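Local coordinates for DUF1254 domain-containing protein (Vibrio parahaemolyticus, PDB 3U07), which is of unknown function and carries the paired DUF1254 and DUF1214 domains, with a signal sequence suggesting export from the cytoplasm, at residues A[35-46]-A[296-307]. The protein carries 2 engineered substitutions. Residues are numbered along the deposited sequence; the frame is centred on the assembly and turned at random.
Sequences IYGYSIDEAYKF and DIFAEGTYLGQW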
loop_
_atom_site.group_PDB
_atom_site.type_symbol
_atom_site.label_atom_id
_atom_site.label_comp_id
_atom_site.label_asym_id
_atom_site.label_seq_id
_atom_site.Cartn_x
_atom_site.Cartn_y
_atom_site.Cartn_z
ATOM N N ILE A 35 20.866 -3.681 -0.465
ATOM C CA ILE A 35 19.639 -3.750 -1.252
ATOM C C ILE A 35 18.628 -4.702 -0.602
ATOM O O ILE A 35 17.424 -4.442 -0.639
ATOM C CB ILE A 35 19.946 -4.134 -2.723
ATOM C CG1 ILE A 35 20.596 -2.930 -3.427
ATOM C CG2 ILE A 35 18.659 -4.517 -3.458
ATOM C CD1 ILE A 35 21.203 -3.247 -4.782
ATOM N N TYR A 36 19.105 -5.787 0.003
ATOM C CA TYR A 36 18.206 -6.711 0.704
ATOM C C TYR A 36 17.643 -5.986 1.933
ATOM O O TYR A 36 16.443 -6.043 2.214
ATOM C CB TYR A 36 18.958 -7.964 1.176
ATOM C CG TYR A 36 18.343 -8.616 2.405
ATOM C CD1 TYR A 36 17.213 -9.434 2.305
ATOM C CD2 TYR A 36 18.854 -8.356 3.676
ATOM C CE1 TYR A 36 16.604 -9.972 3.448
ATOM C CE2 TYR A 36 18.255 -8.889 4.825
ATOM C CZ TYR A 36 17.131 -9.691 4.704
ATOM O OH TYR A 36 16.539 -10.188 5.846
ATOM N N GLY A 37 18.518 -5.282 2.648
ATOM C CA GLY A 37 18.103 -4.574 3.851
ATOM C C GLY A 37 17.261 -3.334 3.633
ATOM O O GLY A 37 16.503 -2.924 4.521
ATOM N N TYR A 38 17.380 -2.750 2.445
ATOM C CA TYR A 38 16.646 -1.533 2.092
ATOM C C TYR A 38 15.162 -1.545 2.448
ATOM O O TYR A 38 14.668 -0.631 3.112
ATOM C CB TYR A 38 16.790 -1.256 0.591
ATOM C CG TYR A 38 15.998 -0.062 0.104
ATOM C CD1 TYR A 38 16.497 1.236 0.230
ATOM C CD2 TYR A 38 14.743 -0.232 -0.479
ATOM C CE1 TYR A 38 15.762 2.339 -0.217
ATOM C CE2 TYR A 38 14.002 0.861 -0.929
ATOM C CZ TYR A 38 14.515 2.140 -0.794
ATOM O OH TYR A 38 13.779 3.215 -1.242
ATOM N N SER A 39 14.446 -2.568 1.999
ATOM C CA SER A 39 13.011 -2.644 2.273
ATOM C C SER A 39 12.714 -2.632 3.772
ATOM O O SER A 39 11.789 -1.962 4.223
ATOM C CB SER A 39 12.410 -3.894 1.621
ATOM O OG SER A 39 12.548 -3.843 0.211
ATOM N N ILE A 40 13.500 -3.371 4.541
ATOM C CA ILE A 40 13.313 -3.415 5.988
ATOM C C ILE A 40 13.688 -2.065 6.601
ATOM O O ILE A 40 12.966 -1.527 7.435
ATOM C CB ILE A 40 14.187 -4.511 6.625
ATOM C CG1 ILE A 40 13.724 -5.888 6.134
ATOM C CG2 ILE A 40 14.089 -4.437 8.148
ATOM C CD1 ILE A 40 14.733 -6.998 6.341
ATOM N N ASP A 41 14.812 -1.507 6.167
ATOM C CA ASP A 41 15.257 -0.232 6.707
ATOM C C ASP A 41 14.241 0.878 6.471
ATOM O O ASP A 41 13.906 1.624 7.391
ATOM C CB ASP A 41 16.615 0.159 6.106
ATOM C CG ASP A 41 17.294 1.274 6.889
ATOM O OD1 ASP A 41 17.236 1.227 8.134
ATOM O OD2 ASP A 41 17.888 2.187 6.275
ATOM N N GLU A 42 13.734 0.983 5.246
ATOM C CA GLU A 42 12.771 2.033 4.941
ATOM C C GLU A 42 11.448 1.829 5.677
ATOM O O GLU A 42 10.797 2.795 6.069
ATOM C CB GLU A 42 12.551 2.125 3.427
ATOM C CG GLU A 42 13.809 2.523 2.639
ATOM C CD GLU A 42 14.369 3.880 3.057
ATOM O OE1 GLU A 42 13.592 4.855 3.106
ATOM O OE2 GLU A 42 15.586 3.976 3.333
ATOM N N ALA A 43 11.046 0.577 5.879
ATOM C CA ALA A 43 9.803 0.315 6.605
ATOM C C ALA A 43 10.010 0.783 8.047
ATOM O O ALA A 43 9.135 1.414 8.641
ATOM C CB ALA A 43 9.471 -1.171 6.575
ATOM N N TYR A 44 11.177 0.478 8.608
ATOM C CA TYR A 44 11.478 0.903 9.969
ATOM C C TYR A 44 11.464 2.432 10.071
ATOM O O TYR A 44 10.813 2.987 10.953
ATOM C CB TYR A 44 12.849 0.400 10.431
ATOM C CG TYR A 44 13.174 0.881 11.832
ATOM C CD1 TYR A 44 12.426 0.443 12.924
ATOM C CD2 TYR A 44 14.172 1.832 12.057
ATOM C CE1 TYR A 44 12.657 0.937 14.204
ATOM C CE2 TYR A 44 14.409 2.337 13.336
ATOM C CZ TYR A 44 13.645 1.883 14.404
ATOM O OH TYR A 44 13.851 2.379 15.669
ATOM N N LYS A 45 12.183 3.106 9.175
ATOM C CA LYS A 45 12.232 4.569 9.197
ATOM C C LYS A 45 10.824 5.140 9.164
ATOM O O LYS A 45 10.504 6.081 9.895
ATOM C CB LYS A 45 13.024 5.117 8.002
ATOM C CG LYS A 45 14.523 4.846 8.022
ATOM C CD LYS A 45 15.175 5.458 6.779
ATOM C CE LYS A 45 16.636 5.062 6.636
ATOM N NZ LYS A 45 17.199 5.539 5.338
ATOM N N PHE A 46 9.979 4.571 8.311
ATOM C CA PHE A 46 8.607 5.044 8.203
ATOM C C PHE A 46 7.875 4.834 9.529
ATOM O O PHE A 46 7.144 5.704 9.983
ATOM C CB PHE A 46 7.864 4.305 7.091
ATOM C CG PHE A 46 6.450 4.776 6.900
ATOM C CD1 PHE A 46 6.154 5.780 5.982
ATOM C CD2 PHE A 46 5.419 4.239 7.662
ATOM C CE1 PHE A 46 4.847 6.238 5.824
ATOM C CE2 PHE A 46 4.113 4.690 7.513
ATOM C CZ PHE A 46 3.826 5.693 6.593
ATOM N N ASP A 296 16.765 -6.364 -5.808
ATOM C CA ASP A 296 16.694 -4.994 -6.310
ATOM C C ASP A 296 15.314 -4.685 -6.876
ATOM O O ASP A 296 14.808 -3.580 -6.702
ATOM C CB ASP A 296 17.807 -4.690 -7.336
ATOM C CG ASP A 296 17.858 -5.678 -8.489
ATOM O OD1 ASP A 296 17.050 -6.625 -8.538
ATOM O OD2 ASP A 296 18.734 -5.494 -9.360
ATOM N N ILE A 297 14.684 -5.666 -7.515
ATOM C CA ILE A 297 13.349 -5.443 -8.059
ATOM C C ILE A 297 12.335 -5.358 -6.905
ATOM O O ILE A 297 11.463 -4.487 -6.903
ATOM C CB ILE A 297 12.954 -6.565 -9.053
ATOM C CG1 ILE A 297 13.979 -6.615 -10.193
ATOM C CG2 ILE A 297 11.553 -6.295 -9.620
ATOM C CD1 ILE A 297 13.760 -7.730 -11.184
ATOM N N PHE A 298 12.451 -6.243 -5.917
ATOM C CA PHE A 298 11.541 -6.212 -4.772
ATOM C C PHE A 298 11.664 -4.847 -4.090
ATOM O O PHE A 298 10.666 -4.232 -3.696
ATOM C CB PHE A 298 11.904 -7.311 -3.766
ATOM C CG PHE A 298 11.037 -7.318 -2.535
ATOM C CD1 PHE A 298 9.758 -7.868 -2.570
ATOM C CD2 PHE A 298 11.493 -6.758 -1.341
ATOM C CE1 PHE A 298 8.945 -7.861 -1.437
ATOM C CE2 PHE A 298 10.685 -6.745 -0.198
ATOM C CZ PHE A 298 9.408 -7.299 -0.250
ATOM N N ALA A 299 12.903 -4.381 -3.962
ATOM C CA ALA A 299 13.194 -3.094 -3.338
ATOM C C ALA A 299 12.522 -1.921 -4.057
ATOM O O ALA A 299 12.165 -0.925 -3.422
ATOM C CB ALA A 299 14.711 -2.873 -3.289
ATOM N N GLU A 300 12.355 -2.021 -5.375
ATOM C CA GLU A 300 11.714 -0.927 -6.107
ATOM C C GLU A 300 10.257 -0.783 -5.669
ATOM O O GLU A 300 9.635 0.265 -5.867
ATOM C CB GLU A 300 11.790 -1.159 -7.626
ATOM C CG GLU A 300 13.203 -1.068 -8.241
ATOM C CD GLU A 300 13.833 0.326 -8.141
ATOM O OE1 GLU A 300 13.110 1.309 -7.876
ATOM O OE2 GLU A 300 15.061 0.436 -8.344
ATOM N N GLY A 301 9.710 -1.840 -5.073
ATOM C CA GLY A 301 8.337 -1.780 -4.602
ATOM C C GLY A 301 8.226 -0.701 -3.546
ATOM O O GLY A 301 7.254 0.054 -3.507
ATOM N N THR A 302 9.238 -0.627 -2.684
ATOM C CA THR A 302 9.278 0.371 -1.622
ATOM C C THR A 302 9.680 1.736 -2.195
ATOM O O THR A 302 9.134 2.777 -1.817
ATOM C CB THR A 302 10.308 -0.025 -0.525
ATOM O OG1 THR A 302 9.778 -1.089 0.277
ATOM C CG2 THR A 302 10.630 1.167 0.365
ATOM N N TYR A 303 10.645 1.716 -3.108
ATOM C CA TYR A 303 11.137 2.940 -3.721
ATOM C C TYR A 303 10.076 3.678 -4.511
ATOM O O TYR A 303 9.922 4.893 -4.382
ATOM C CB TYR A 303 12.315 2.628 -4.644
ATOM C CG TYR A 303 12.977 3.866 -5.206
ATOM C CD1 TYR A 303 13.787 4.669 -4.408
ATOM C CD2 TYR A 303 12.782 4.242 -6.533
ATOM C CE1 TYR A 303 14.391 5.811 -4.917
ATOM C CE2 TYR A 303 13.380 5.387 -7.051
ATOM C CZ TYR A 303 14.183 6.162 -6.240
ATOM O OH TYR A 303 14.788 7.284 -6.746
ATOM N N LEU A 304 9.335 2.947 -5.322
ATOM C CA LEU A 304 8.335 3.601 -6.131
ATOM C C LEU A 304 7.010 3.833 -5.368
ATOM O O LEU A 304 6.512 4.966 -5.362
ATOM C CB LEU A 304 8.150 2.805 -7.449
ATOM C CG LEU A 304 9.424 2.872 -8.347
ATOM C CD1 LEU A 304 9.345 1.906 -9.523
ATOM C CD2 LEU A 304 9.627 4.298 -8.855
ATOM N N GLY A 305 6.521 2.841 -4.605
ATOM C CA GLY A 305 5.255 3.037 -3.892
ATOM C C GLY A 305 5.006 2.280 -2.594
ATOM O O GLY A 305 4.031 1.527 -2.444
ATOM N N GLN A 306 5.859 2.566 -1.621
ATOM C CA GLN A 306 5.799 1.927 -0.319
ATOM C C GLN A 306 4.410 1.713 0.255
ATOM O O GLN A 306 3.551 2.586 0.167
ATOM C CB GLN A 306 6.675 2.693 0.680
ATOM C CG GLN A 306 6.940 1.944 1.982
ATOM C CD GLN A 306 7.728 2.782 2.975
ATOM O OE1 GLN A 306 7.455 3.969 3.144
ATOM N NE2 GLN A 306 8.703 2.166 3.646
ATOM N N TRP A 307 4.210 0.530 0.833
ATOM C CA TRP A 307 2.943 0.142 1.448
ATOM C C TRP A 307 1.819 -0.094 0.433
ATOM O O TRP A 307 0.652 -0.209 0.804
ATOM C CB TRP A 307 2.501 1.198 2.470
ATOM C CG TRP A 307 3.545 1.512 3.505
ATOM C CD1 TRP A 307 4.038 2.748 3.826
ATOM C CD2 TRP A 307 4.238 0.576 4.343
ATOM N NE1 TRP A 307 4.991 2.640 4.812
ATOM C CE2 TRP A 307 5.127 1.321 5.153
ATOM C CE3 TRP A 307 4.180 -0.817 4.504
ATOM C CZ2 TRP A 307 5.970 0.716 6.092
ATOM C CZ3 TRP A 307 5.018 -1.417 5.441
ATOM C CH2 TRP A 307 5.894 -0.647 6.228
HETATM O O HOH W 1 9.689 -0.626 2.909
HETATM O O HOH W 2 10.176 -3.377 -1.163
#
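Thr302 OG1 is gripped by two waters, each 2.7 Å away, that bridge two nearly parallel packed helices, 26-52 and 295-305. The helix axes here come within 8.6 Å at 23°. One water also donates to Ser39 O; the other donates to Phe298 O and lies 2.8 Å from Ser39 OG. Small hydroxyl residues suit this place, since they leave space for the waters and supply polar atoms to bind them. Thr302 is two-sided: its methyl CG2, anti to the backbone N, packs 3.6 Å from CE2 of Tyr38 and also against CB of Glu42. Ala299 is small enough for the Tyr38 ring to lie close, while the Tyr38 hydroxyl reaches the edge of the Tyr303 ring in its plane. Helix 253-273 adds Met267 and Leu270 around Tyr38. At the far end the chain leaves its helix, and the extended Gln306 sends NE2 back to Glu42 O in a weak 3.3 Å hydrogen bond; the same NE2 donates to the first water. Trp307, whose backbone N is hydrogen-bonded to His118, sets its CH2 3.6 Å from CB of Ala43, and the small side chain of Ala43 lets the indole lie close. Its edge meets Phe46 in a T-shaped stack, planes at 63°, with NE1 3.2 Å above the centre of the phenyl face.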